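Phospholipase C beta (Meleagris gallopavo, PDB 1JAD) is a phospholipase C of the beta class, seen here as its C-terminal region, a long, mostly helical rod that pairs with a second copy of itself. Local coordinates at residues T182-L185 / L186-T190; K129-S132 / E133-K137; N173-I176 / Q177-Q181. All coordinates share one frame; numbering follows the deposited sequence.

How the interactions relate
Along the chain interaction 2 comes first, on helix 75-155, followed by interaction 3 and then interaction 1 on helix 161-245. Interactions 1 and 3 are adjoining stretches of that helix, their centres about 13 Å apart. Interaction 2 lies against interaction 1 where the two helices pack, with centres about 10 Å apart: Leu-186 packs on Ile-136 and Asn-135, Ile-183 on Ile-136, and the hydroxyls of Thr-190 and Ser-132 probably share a hydrogen bond. Interactions 2 and 3 lie about 18 Å apart by centres and do not meet. All three also reach the second subunit, so this part of the rod takes part in both packing within the chain and contact with that subunit.

Interaction 1 of 3, residues T182-L185 / L186-T190; sequences TIKL and LTEKT. With SO4 (sulfate ion), chain C.
A threonine turned back onto the preceding helical turn marks this part of helix 161-245, where Thr-187 meets Ile-183. OG1 of Thr-187 sits anti to its own carbonyl carbon (chi1 -70°), which brings the hydroxyl back to Ile-183 O, 2.7 Å from OG1. Thr-187 N gives the same oxygen a second, longer bond, 3.2 Å from N to Ile-183 O. The hydroxyl approaches nearly in line with the carbonyl, whereas the amide comes from well above its plane, so two donors grip one oxygen from different directions. Thr-190 OG1 likewise turns back, 2.9 Å from Leu-186 O, but comes from above that carbonyl's plane.

Leu-186 folds CD1 back toward Thr-182 O, the oxygen that accepts the backbone bond from Leu-186 N; how close the methyl really comes is doubtful. Lys-184 and Glu-188 run alongside each other in the same direction, but Lys-184 NZ and Glu-188 OE1 stay 5.7 Å apart. The lysine makes its salt bridge with Glu-224 of the second subunit instead.

Lys-189 stretches out fully to bond Thr-11 O in the N-terminal segment; its NZ also makes a weak hydrogen bond, 2.8 Å, to O4 of a sulfate ion that Arg-192 and Tyr-193 hold as well. The sulfate probably came from the crystallisation liquor. Ile-183 and Thr-187 pack on Tyr-223 and Val-220 of the second subunit. Threonine hydroxyls bonded to the carbonyl four residues back are a familiar feature of alpha helices, here in a long helix of an antiparallel helical hairpin.

Interaction 2 of 3, residues K129-S132 / E133-K137; sequences KESS and ESNIK
With OG of Ser-132 anti to the backbone N (chi1 169°) and the Glu-133 chain bent at its second torsion (chi2 -54°), the hydroxyl and the carboxylate come within reach of the same water molecule. The water lies 3.1 Å from Ser-132 OG and donates to Glu-133 OE2 at 2.9 Å, bridging two neighbouring residues of helix 75-155 that do not bond directly through their side chains. Each group has a further partner: OG probably bonds Thr-190 of helix 161-245, and OE2 forms a salt bridge with Arg-99 of the second subunit.

Asn-135 lays its amide back over the previous turn, CG 3.6 Å from Ser-131 O. Its ND2 does not bond that carbonyl; it donates to Gln-12 O in the N-terminal segment. Beside it, Ile-136 CG1 passes 3.5 Å from Ser-132 O, which already accepts the backbone bond from Ile-136 N.

Lys-129 reaches Glu-212 and Thr-107 of the second subunit. An oxygen that takes both a water's hydrogen bond and a salt bridge from Arg-99 of that subunit would probably favour the charged carboxylate, consistent with Glu-133 and Lys-129 giving the contact with the second subunit a polar share.

Interaction 3 of 3, residues N173-I176 / Q177-Q181; sequences NSHI and QEVVQ
Asn-173 meets Gln-177 one turn further along helix 161-245. Its CG stands anti to the backbone N (chi1 174°), and ND2 reaches over to OE1 of Gln-177 at 3.3 Å, a weak but fairly straight hydrogen bond. The two amides cross obliquely with their planes 58° apart, so they neither stack nor lie in a common plane. The glutamine's CG also lies 3.4 Å from Asn-173 ND2, while its backbone N bonds Asn-173 O.

Ser-174 comes next. Its carbonyl takes a short bond, 2.7 Å, from Glu-178 N, and the Glu-178 CB rests close against the same oxygen. The hydroxyl and the carboxylate stay slightly apart, OG lying 3.8 Å from Glu-178 OE2.

His-175 faces the neighbouring helices. This is a long helix packed lengthwise against helix 75-155 of its own chain and against the second subunit, and the imidazole enters that packing: it touches Glu-144 and Arg-147 on the first and Glu-92 of the second subunit. Val-179 covers one face of the ring in a CH-pi contact, CG1 3.9 Å from the centroid and 29° off the ring normal, with CE1 the ring atom nearest to it. Val-179 also packs on Leu-143 of helix 75-155 and on Tyr-223 of the second subunit.

Ile-176 offers its carbonyl to the next turn. Val-180 N bonds Ile-176 O at 3.2 Å, and Val-179 N adds a weak bond. CG2 of Val-179 sits between its own backbone N and carbonyl carbon, on the side of Ile-176 O, though how near it comes to that oxygen is doubtful. The Ile-176 side chain itself rests on Thr-231 of the second subunit, with Val-180 on Leu-227 of that subunit.

Interaction 1 of 3, residues T182-L185 / L186-T190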
loop_
_atom_site.group_PDB
_atom_site.type_symbol
_atom_site.label_atom_id
_atom_site.label_comp_id
_atom_site.label_asym_id
_atom_site.label_seq_id
_atom_site.Cartn_x
_atom_site.Cartn_y
_atom_site.Cartn_z
ATOM N N THR A 182 6.631 -13.077 30.310
ATOM C CA THR A 182 7.049 -11.729 29.942
ATOM C C THR A 182 7.106 -11.612 28.423
ATOM O O THR A 182 6.698 -10.598 27.856
ATOM C CB THR A 182 8.416 -11.343 30.572
ATOM O OG1 THR A 182 9.332 -12.430 30.438
ATOM C CG2 THR A 182 8.269 -10.999 32.041
ATOM N N ILE A 183 7.586 -12.655 27.755
ATOM C CA ILE A 183 7.650 -12.630 26.297
ATOM C C ILE A 183 6.245 -12.601 25.727
ATOM O O ILE A 183 6.008 -12.071 24.653
ATOM C CB ILE A 183 8.383 -13.859 25.745
ATOM C CG1 ILE A 183 9.887 -13.703 25.966
ATOM C CG2 ILE A 183 8.041 -14.054 24.264
ATOM C CD1 ILE A 183 10.681 -14.891 25.461
ATOM N N LYS A 184 5.309 -13.176 26.465
ATOM C CA LYS A 184 3.908 -13.220 26.060
ATOM C C LYS A 184 3.305 -11.820 26.198
ATOM O O LYS A 184 2.426 -11.415 25.425
ATOM C CB LYS A 184 3.192 -14.223 26.960
ATOM C CG LYS A 184 1.798 -14.573 26.574
ATOM C CD LYS A 184 1.391 -15.823 27.335
ATOM C CE LYS A 184 -0.027 -16.249 26.950
ATOM N NZ LYS A 184 -0.436 -17.506 27.671
ATOM N N LEU A 185 3.811 -11.068 27.171
ATOM C CA LEU A 185 3.341 -9.711 27.423
ATOM C C LEU A 185 3.776 -8.708 26.339
ATOM O O LEU A 185 2.942 -8.058 25.709
ATOM C CB LEU A 185 3.848 -9.245 28.787
ATOM C CG LEU A 185 3.452 -7.821 29.170
ATOM C CD1 LEU A 185 1.920 -7.697 29.320
ATOM C CD2 LEU A 185 4.157 -7.468 30.444
ATOM N N LEU A 186 5.083 -8.563 26.136
ATOM C CA LEU A 186 5.588 -7.643 25.108
ATOM C C LEU A 186 4.926 -7.979 23.791
ATOM O O LEU A 186 4.487 -7.100 23.040
ATOM C CB LEU A 186 7.094 -7.794 24.936
ATOM C CG LEU A 186 8.041 -7.303 26.020
ATOM C CD1 LEU A 186 7.561 -7.743 27.390
ATOM C CD2 LEU A 186 9.432 -7.853 25.713
ATOM N N THR A 187 4.850 -9.270 23.511
ATOM C CA THR A 187 4.240 -9.711 22.275
ATOM C C THR A 187 2.833 -9.152 22.152
ATOM O O THR A 187 2.431 -8.705 21.078
ATOM C CB THR A 187 4.245 -11.249 22.196
ATOM O OG1 THR A 187 5.595 -11.696 22.000
ATOM C CG2 THR A 187 3.391 -11.732 21.057
ATOM N N GLU A 188 2.082 -9.158 23.247
ATOM C CA GLU A 188 0.726 -8.617 23.211
ATOM C C GLU A 188 0.776 -7.095 23.039
ATOM O O GLU A 188 0.021 -6.525 22.251
ATOM C CB GLU A 188 -0.037 -9.011 24.483
ATOM C CG GLU A 188 -0.404 -10.505 24.524
ATOM C CD GLU A 188 -1.062 -10.976 25.836
ATOM O OE1 GLU A 188 -1.410 -12.174 25.910
ATOM O OE2 GLU A 188 -1.224 -10.178 26.790
ATOM N N LYS A 189 1.666 -6.427 23.759
ATOM C CA LYS A 189 1.770 -4.980 23.621
ATOM C C LYS A 189 2.278 -4.645 22.204
ATOM O O LYS A 189 1.735 -3.763 21.533
ATOM C CB LYS A 189 2.715 -4.425 24.686
ATOM C CG LYS A 189 2.855 -2.907 24.693
ATOM C CD LYS A 189 3.795 -2.461 25.817
ATOM C CE LYS A 189 3.897 -0.944 25.871
ATOM N NZ LYS A 189 4.855 -0.461 26.905
ATOM N N THR A 190 3.312 -5.347 21.734
ATOM C CA THR A 190 3.815 -5.089 20.376
ATOM C C THR A 190 2.661 -5.252 19.382
ATOM O O THR A 190 2.541 -4.499 18.420
ATOM C CB THR A 190 4.963 -6.046 20.007
ATOM O OG1 THR A 190 6.038 -5.887 20.946
ATOM C CG2 THR A 190 5.477 -5.745 18.607
HETATM S S SO4 C . 1.269 1.777 27.274
HETATM O O1 SO4 C . 0.330 1.273 28.301
HETATM O O2 SO4 C . 1.366 3.251 27.347
HETATM O O3 SO4 C . 0.774 1.406 25.936
HETATM O O4 SO4 C . 2.608 1.187 27.501
#

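Interaction 2 of 3, residues K129-S132 / E133-K137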
loop_
_atom_site.group_PDB
_atom_site.type_symbol
_atom_site.label_atom_id
_atom_site.label_comp_id
_atom_site.label_asym_id
_atom_site.label_seq_id
_atom_site.Cartn_x
_atom_site.Cartn_y
_atom_site.Cartn_z
ATOM N N LYS A 129 9.252 -3.678 15.328
ATOM C CA LYS A 129 9.624 -5.080 15.488
ATOM C C LYS A 129 11.016 -5.301 16.070
ATOM O O LYS A 129 11.179 -6.158 16.943
ATOM C CB LYS A 129 9.507 -5.830 14.156
ATOM C CG LYS A 129 8.098 -5.858 13.606
ATOM C CD LYS A 129 7.921 -6.918 12.526
ATOM C CE LYS A 129 6.480 -6.926 12.029
ATOM N NZ LYS A 129 6.245 -8.038 11.080
ATOM N N GLU A 130 12.019 -4.558 15.606
ATOM C CA GLU A 130 13.358 -4.745 16.157
ATOM C C GLU A 130 13.372 -4.320 17.615
ATOM O O GLU A 130 13.985 -4.967 18.458
ATOM C CB GLU A 130 14.411 -3.940 15.391
ATOM C CG GLU A 130 14.564 -4.341 13.928
ATOM C CD GLU A 130 15.857 -3.828 13.303
ATOM O OE1 GLU A 130 16.098 -2.601 13.303
ATOM O OE2 GLU A 130 16.636 -4.667 12.804
ATOM N N SER A 131 12.691 -3.217 17.900
ATOM C CA SER A 131 12.599 -2.692 19.254
ATOM C C SER A 131 12.008 -3.761 20.179
ATOM O O SER A 131 12.584 -4.102 21.217
ATOM C CB SER A 131 11.710 -1.444 19.245
ATOM O OG SER A 131 11.494 -0.962 20.551
ATOM N N SER A 132 10.851 -4.285 19.788
ATOM C CA SER A 132 10.169 -5.321 20.550
ATOM C C SER A 132 11.111 -6.473 20.867
ATOM O O SER A 132 11.327 -6.811 22.032
ATOM C CB SER A 132 8.984 -5.836 19.743
ATOM O OG SER A 132 8.443 -7.006 20.318
ATOM N N GLU A 133 11.676 -7.074 19.825
ATOM C CA GLU A 133 12.595 -8.196 20.001
ATOM C C GLU A 133 13.794 -7.806 20.835
ATOM O O GLU A 133 14.371 -8.636 21.543
ATOM C CB GLU A 133 13.083 -8.722 18.649
ATOM C CG GLU A 133 12.037 -9.478 17.847
ATOM C CD GLU A 133 11.413 -10.622 18.637
ATOM O OE1 GLU A 133 12.133 -11.304 19.413
ATOM O OE2 GLU A 133 10.197 -10.856 18.460
ATOM N N SER A 134 14.187 -6.547 20.740
ATOM C CA SER A 134 15.319 -6.073 21.512
ATOM C C SER A 134 14.951 -6.099 22.998
ATOM O O SER A 134 15.786 -6.413 23.840
ATOM C CB SER A 134 15.694 -4.660 21.072
ATOM O OG SER A 134 16.854 -4.226 21.760
ATOM N N ASN A 135 13.703 -5.771 23.324
ATOM C CA ASN A 135 13.273 -5.808 24.721
ATOM C C ASN A 135 13.322 -7.239 25.200
ATOM O O ASN A 135 13.812 -7.521 26.288
ATOM C CB ASN A 135 11.846 -5.285 24.901
ATOM C CG ASN A 135 11.745 -3.796 24.686
ATOM O OD1 ASN A 135 12.585 -3.039 25.168
ATOM N ND2 ASN A 135 10.701 -3.362 23.988
ATOM N N ILE A 136 12.810 -8.142 24.370
ATOM C CA ILE A 136 12.804 -9.558 24.700
ATOM C C ILE A 136 14.196 -10.065 25.026
ATOM O O ILE A 136 14.365 -10.870 25.948
ATOM C CB ILE A 136 12.267 -10.422 23.548
ATOM C CG1 ILE A 136 10.805 -10.077 23.280
ATOM C CG2 ILE A 136 12.441 -11.911 23.894
ATOM C CD1 ILE A 136 10.178 -10.891 22.160
ATOM N N LYS A 137 15.193 -9.602 24.272
ATOM C CA LYS A 137 16.554 -10.054 24.505
ATOM C C LYS A 137 17.059 -9.583 25.867
ATOM O O LYS A 137 17.578 -10.374 26.659
ATOM C CB LYS A 137 17.498 -9.557 23.396
ATOM C CG LYS A 137 18.818 -10.318 23.358
ATOM C CD LYS A 137 19.793 -9.846 22.277
ATOM C CE LYS A 137 20.438 -8.510 22.632
ATOM N NZ LYS A 137 21.506 -8.108 21.659
HETATM O O HOH W 1 7.639 -9.442 18.649
#

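Interaction 3 of 3, residues N173-I176 / Q177-Q181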
loop_
_atom_site.group_PDB
_atom_site.type_symbol
_atom_site.label_atom_id
_atom_site.label_comp_id
_atom_site.label_asym_id
_atom_site.label_seq_id
_atom_site.Cartn_x
_atom_site.Cartn_y
_atom_site.Cartn_z
ATOM N N ASN A 173 12.321 -22.535 38.390
ATOM C CA ASN A 173 10.945 -22.614 37.905
ATOM C C ASN A 173 10.416 -21.219 37.622
ATOM O O ASN A 173 9.833 -20.963 36.565
ATOM C CB ASN A 173 10.068 -23.275 38.959
ATOM C CG ASN A 173 8.608 -23.251 38.590
ATOM O OD1 ASN A 173 7.754 -23.699 39.363
ATOM N ND2 ASN A 173 8.304 -22.733 37.402
ATOM N N SER A 174 10.616 -20.329 38.586
ATOM C CA SER A 174 10.196 -18.941 38.474
ATOM C C SER A 174 10.712 -18.332 37.175
ATOM O O SER A 174 9.942 -17.807 36.372
ATOM C CB SER A 174 10.748 -18.136 39.662
ATOM O OG SER A 174 10.642 -16.728 39.440
ATOM N N HIS A 175 12.029 -18.410 36.997
ATOM C CA HIS A 175 12.718 -17.862 35.839
ATOM C C HIS A 175 12.109 -18.257 34.505
ATOM O O HIS A 175 11.677 -17.406 33.728
ATOM C CB HIS A 175 14.183 -18.287 35.858
ATOM C CG HIS A 175 14.919 -17.942 34.599
ATOM N ND1 HIS A 175 15.138 -16.640 34.199
ATOM C CD2 HIS A 175 15.444 -18.728 33.627
ATOM C CE1 HIS A 175 15.766 -16.641 33.036
ATOM N NE2 HIS A 175 15.964 -17.895 32.668
ATOM N N ILE A 176 12.098 -19.556 34.235
ATOM C CA ILE A 176 11.546 -20.058 32.991
ATOM C C ILE A 176 10.157 -19.504 32.735
ATOM O O ILE A 176 9.893 -18.951 31.670
ATOM C CB ILE A 176 11.486 -21.598 32.991
ATOM C CG1 ILE A 176 12.901 -22.164 33.084
ATOM C CG2 ILE A 176 10.827 -22.094 31.729
ATOM C CD1 ILE A 176 12.996 -23.688 33.039
ATOM N N GLN A 177 9.262 -19.629 33.711
ATOM C CA GLN A 177 7.901 -19.139 33.508
ATOM C C GLN A 177 7.844 -17.637 33.383
ATOM O O GLN A 177 7.082 -17.097 32.591
ATOM C CB GLN A 177 6.977 -19.592 34.637
ATOM C CG GLN A 177 6.923 -21.094 34.791
ATOM C CD GLN A 177 5.633 -21.550 35.412
ATOM O OE1 GLN A 177 5.461 -22.729 35.737
ATOM N NE2 GLN A 177 4.697 -20.619 35.564
ATOM N N GLU A 178 8.659 -16.948 34.157
ATOM C CA GLU A 178 8.634 -15.505 34.060
ATOM C C GLU A 178 9.108 -15.019 32.678
ATOM O O GLU A 178 8.597 -13.995 32.199
ATOM C CB GLU A 178 9.466 -14.878 35.176
ATOM C CG GLU A 178 9.308 -13.377 35.253
ATOM C CD GLU A 178 9.965 -12.783 36.480
ATOM O OE1 GLU A 178 9.894 -11.546 36.650
ATOM O OE2 GLU A 178 10.552 -13.552 37.273
ATOM N N VAL A 179 10.045 -15.730 32.027
ATOM C CA VAL A 179 10.484 -15.279 30.690
ATOM C C VAL A 179 9.360 -15.531 29.689
ATOM O O VAL A 179 9.072 -14.684 28.857
ATOM C CB VAL A 179 11.788 -15.989 30.137
ATOM C CG1 VAL A 179 12.890 -15.963 31.175
ATOM C CG2 VAL A 179 11.481 -17.405 29.668
ATOM N N VAL A 180 8.720 -16.693 29.782
ATOM C CA VAL A 180 7.613 -17.040 28.894
ATOM C C VAL A 180 6.465 -16.045 29.014
ATOM O O VAL A 180 5.955 -15.516 28.019
ATOM C CB VAL A 180 7.068 -18.466 29.207
ATOM C CG1 VAL A 180 5.757 -18.728 28.435
ATOM C CG2 VAL A 180 8.112 -19.500 28.803
ATOM N N GLN A 181 6.042 -15.800 30.240
ATOM C CA GLN A 181 4.956 -14.859 30.455
ATOM C C GLN A 181 5.377 -13.445 30.056
ATOM O O GLN A 181 4.566 -12.684 29.527
ATOM C CB GLN A 181 4.515 -14.892 31.923
ATOM C CG GLN A 181 3.960 -16.232 32.354
ATOM C CD GLN A 181 2.847 -16.706 31.452
ATOM O OE1 GLN A 181 1.923 -15.953 31.151
ATOM N NE2 GLN A 181 2.919 -17.968 31.020
#